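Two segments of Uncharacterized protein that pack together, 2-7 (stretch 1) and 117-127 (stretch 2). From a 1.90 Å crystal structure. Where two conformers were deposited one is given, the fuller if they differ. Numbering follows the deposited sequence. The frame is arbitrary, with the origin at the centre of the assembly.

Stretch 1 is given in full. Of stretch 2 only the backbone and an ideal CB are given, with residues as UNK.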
# COMPACT_ATOMS: atom_id res chain seq x y z
N MSE A 2 -6.67 18.31 14.89
CA MSE A 2 -6.54 18.95 13.54
C MSE A 2 -6.96 17.97 12.43
O MSE A 2 -6.33 16.93 12.26
CB MSE A 2 -5.09 19.40 13.30
CG MSE A 2 -4.89 20.22 12.01
SE MSE A 2 -3.00 20.47 11.49
CE MSE A 2 -2.61 18.67 10.83
N SER A 3 -8.01 18.32 11.68
CA SER A 3 -8.57 17.47 10.64
C SER A 3 -9.00 18.31 9.45
O SER A 3 -9.23 19.51 9.58
CB SER A 3 -9.79 16.73 11.18
OG SER A 3 -9.98 15.53 10.46
N PHE A 4 -9.15 17.69 8.29
CA PHE A 4 -9.51 18.42 7.09
C PHE A 4 -10.89 18.03 6.58
O PHE A 4 -11.17 16.85 6.35
CB PHE A 4 -8.49 18.16 5.99
CG PHE A 4 -8.78 18.88 4.70
CD1 PHE A 4 -8.69 20.28 4.64
CD2 PHE A 4 -9.10 18.18 3.56
CE1 PHE A 4 -8.95 20.96 3.46
CE2 PHE A 4 -9.35 18.83 2.38
CZ PHE A 4 -9.28 20.24 2.32
N GLU A 5 -11.75 19.02 6.39
CA GLU A 5 -13.02 18.77 5.75
C GLU A 5 -12.87 18.92 4.22
O GLU A 5 -12.40 19.98 3.71
CB GLU A 5 -14.08 19.71 6.32
CG GLU A 5 -15.51 19.20 6.13
CD GLU A 5 -16.56 20.23 6.53
OE1 GLU A 5 -17.18 20.06 7.60
OE2 GLU A 5 -16.76 21.21 5.78
N LEU A 6 -13.27 17.90 3.47
CA LEU A 6 -13.19 18.02 2.02
C LEU A 6 -14.08 19.16 1.50
O LEU A 6 -15.22 19.31 1.93
CB LEU A 6 -13.59 16.72 1.31
CG LEU A 6 -12.70 15.51 1.54
CD1 LEU A 6 -13.37 14.29 0.92
CD2 LEU A 6 -11.33 15.73 0.95
N VAL A 7 -13.57 19.97 0.58
CA VAL A 7 -14.41 20.97 -0.06
C VAL A 7 -15.36 20.26 -1.03
O VAL A 7 -14.91 19.46 -1.83
CB VAL A 7 -13.57 21.99 -0.89
CG1 VAL A 7 -14.51 23.06 -1.51
CG2 VAL A 7 -12.52 22.66 -0.01
N UNK A 117 -6.86 21.38 8.25
CA UNK A 117 -5.63 20.99 7.54
C UNK A 117 -5.44 19.48 7.69
O UNK A 117 -5.67 18.94 8.76
CB UNK A 117 -4.41 21.75 8.08
N UNK A 118 -5.00 18.80 6.63
CA UNK A 118 -5.05 17.35 6.63
C UNK A 118 -4.09 16.76 7.64
O UNK A 118 -2.94 17.14 7.61
CB UNK A 118 -4.74 16.81 5.23
N UNK A 119 -4.56 15.85 8.48
CA UNK A 119 -3.68 15.03 9.28
C UNK A 119 -3.17 13.84 8.44
O UNK A 119 -3.44 13.76 7.24
CB UNK A 119 -4.40 14.55 10.54
N UNK A 120 -2.39 12.95 9.05
CA UNK A 120 -1.75 11.87 8.29
C UNK A 120 -2.79 10.94 7.70
O UNK A 120 -2.64 10.39 6.59
CB UNK A 120 -0.79 11.08 9.18
N UNK A 121 -3.84 10.72 8.49
CA UNK A 121 -4.92 9.86 8.10
C UNK A 121 -5.58 10.46 6.84
O UNK A 121 -5.69 9.80 5.81
CB UNK A 121 -5.92 9.69 9.24
N UNK A 122 -5.96 11.73 6.94
CA UNK A 122 -6.58 12.43 5.83
C UNK A 122 -5.75 12.33 4.57
O UNK A 122 -6.28 12.14 3.48
CB UNK A 122 -6.81 13.90 6.19
N UNK A 123 -4.44 12.53 4.71
CA UNK A 123 -3.58 12.59 3.55
C UNK A 123 -3.48 11.21 2.97
O UNK A 123 -3.51 11.04 1.74
CB UNK A 123 -2.20 13.15 3.90
N UNK A 124 -3.33 10.22 3.85
CA UNK A 124 -3.28 8.84 3.39
C UNK A 124 -4.55 8.53 2.58
O UNK A 124 -4.47 7.99 1.50
CB UNK A 124 -3.14 7.88 4.57
N UNK A 125 -5.71 8.87 3.11
CA UNK A 125 -6.98 8.62 2.39
C UNK A 125 -7.03 9.40 1.05
O UNK A 125 -7.41 8.85 0.00
CB UNK A 125 -8.17 9.02 3.27
N UNK A 126 -6.65 10.68 1.09
CA UNK A 126 -6.66 11.49 -0.12
C UNK A 126 -5.72 10.97 -1.20
O UNK A 126 -6.15 10.78 -2.36
CB UNK A 126 -6.29 12.93 0.23
N UNK A 127 -4.45 10.79 -0.86
CA UNK A 127 -3.49 10.38 -1.87
C UNK A 127 -3.78 8.96 -2.37
O UNK A 127 -3.51 8.65 -3.54
CB UNK A 127 -2.07 10.46 -1.31

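Position 117 has an extended backbone (phi/psi -160/140). Its N donates a weak hydrogen bond to S3 O at 3.3 Å. CA-to-CB points away overall, yet the ideal CB lies 3.9 Å from M2 SE. Many side chains would suit. The residue is N117. Its CB keeps the 3.9 Å contact with M2 SE, and its ND2 is hydrogen-bonded elsewhere in the structure.

Position 118 has phi/psi of -68/130, which proline accepts. The ideal CB is 4.1 Å from F4 CB, so a compact apolar group fits; alanine or valine would also be reasonable. The residue is P118. Its CG lies 4.0 Å from F4 CB.

Position 119 comes right before a helix that starts at 120. Asparagine, aspartate, serine and threonine are the usual caps. The ideal CB sits 3.5 Å from M2 O, an acceptor, so a side chain that also carries a donor has an advantage. The residue is N119, with chi1 p. Its OD1 accepts from the N of 122 at 2.8 Å and caps the helix. Its ND2 donates a weak hydrogen bond to M2 O at 3.2 Å.

Position 120 points away from stretch 1, which sets no demand there. It is R120.

Position 121 points sideways, with nothing of stretch 1 within 5.5 Å of its ideal CB. Many residues would do. It is E121, which makes no contact with stretch 1.

Position 122 is in the first turn and points toward stretch 1. The ideal CB is 4.6 Å from F4 CB, and F4 N offers a donor. An acceptor about two bonds beyond CB suits: aspartate or asparagine. The residue is D122, with chi1 m. Its OD2 accepts from F4 N at 3.0 Å and also from N119 N at 3.0 Å, tying stretch 1 to the helix start. Water 1 bridges the stretches, donating to F4 O at 3.0 Å and, weakly, to D122 OD1 at 3.0 Å.

Positions 123, 124 and 125 are helical and out of reach of stretch 1, which cannot choose among residues. They are L123, A124 and D125.

Position 126, one turn after 122, points toward stretch 1 again. Its ideal CB has nothing of stretch 1 within 5.5 Å, but F4 and L6 offer apolar surface. A long apolar chain such as leucine or methionine suits. The residue is M126, a selenomethionine. Its SE lies 4.0 Å from F4 CD2, oblique to the ring, and its CE is 4.5 Å from L6 CD2.

Position 127 is out of reach. It is Y127.

Stretch 2 117-127: NPNREDLADMY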
# COMPACT_ATOMS: atom_id res chain seq x y z
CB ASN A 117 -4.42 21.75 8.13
CG ASN A 117 -3.54 22.41 7.07
OD1 ASN A 117 -2.76 21.73 6.38
ND2 ASN A 117 -3.64 23.74 6.93
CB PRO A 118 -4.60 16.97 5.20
CG PRO A 118 -4.80 18.14 4.40
CD PRO A 118 -4.66 19.33 5.31
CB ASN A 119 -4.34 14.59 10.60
CG ASN A 119 -5.56 13.72 10.40
OD1 ASN A 119 -5.66 12.95 9.44
ND2 ASN A 119 -6.50 13.84 11.32
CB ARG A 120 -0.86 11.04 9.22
CG ARG A 120 0.46 11.69 9.52
CD ARG A 120 1.35 10.72 10.30
NE ARG A 120 0.86 10.51 11.66
CZ ARG A 120 1.32 11.16 12.73
NH1 ARG A 120 0.82 10.91 13.93
NH2 ARG A 120 2.29 12.06 12.61
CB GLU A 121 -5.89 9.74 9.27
CG GLU A 121 -5.19 9.36 10.60
CD GLU A 121 -5.06 10.52 11.60
OE1 GLU A 121 -6.05 10.79 12.32
OE2 GLU A 121 -3.96 11.14 11.68
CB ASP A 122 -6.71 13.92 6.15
CG ASP A 122 -7.66 14.21 7.30
OD1 ASP A 122 -8.65 13.45 7.49
OD2 ASP A 122 -7.41 15.20 8.03
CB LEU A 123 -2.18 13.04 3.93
CG LEU A 123 -2.07 14.55 4.17
CD1 LEU A 123 -0.67 14.95 4.58
CD2 LEU A 123 -2.49 15.28 2.90
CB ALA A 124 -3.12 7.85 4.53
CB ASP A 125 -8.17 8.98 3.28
CG ASP A 125 -8.26 8.12 4.53
OD1 ASP A 125 -7.66 7.01 4.58
OD2 ASP A 125 -8.92 8.55 5.49
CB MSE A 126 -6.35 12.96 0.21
CG MSE A 126 -7.41 13.54 1.16
SE MSE A 126 -6.90 15.24 2.00
CE MSE A 126 -6.93 16.02 0.31
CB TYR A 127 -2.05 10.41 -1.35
CG TYR A 127 -1.50 11.79 -1.06
CD1 TYR A 127 -1.91 12.90 -1.78
CD2 TYR A 127 -0.54 11.96 -0.06
CE1 TYR A 127 -1.39 14.15 -1.50
CE2 TYR A 127 -0.01 13.20 0.22
CZ TYR A 127 -0.44 14.29 -0.51
OH TYR A 127 0.09 15.53 -0.24
O HOH W 1 -10.22 14.33 5.03
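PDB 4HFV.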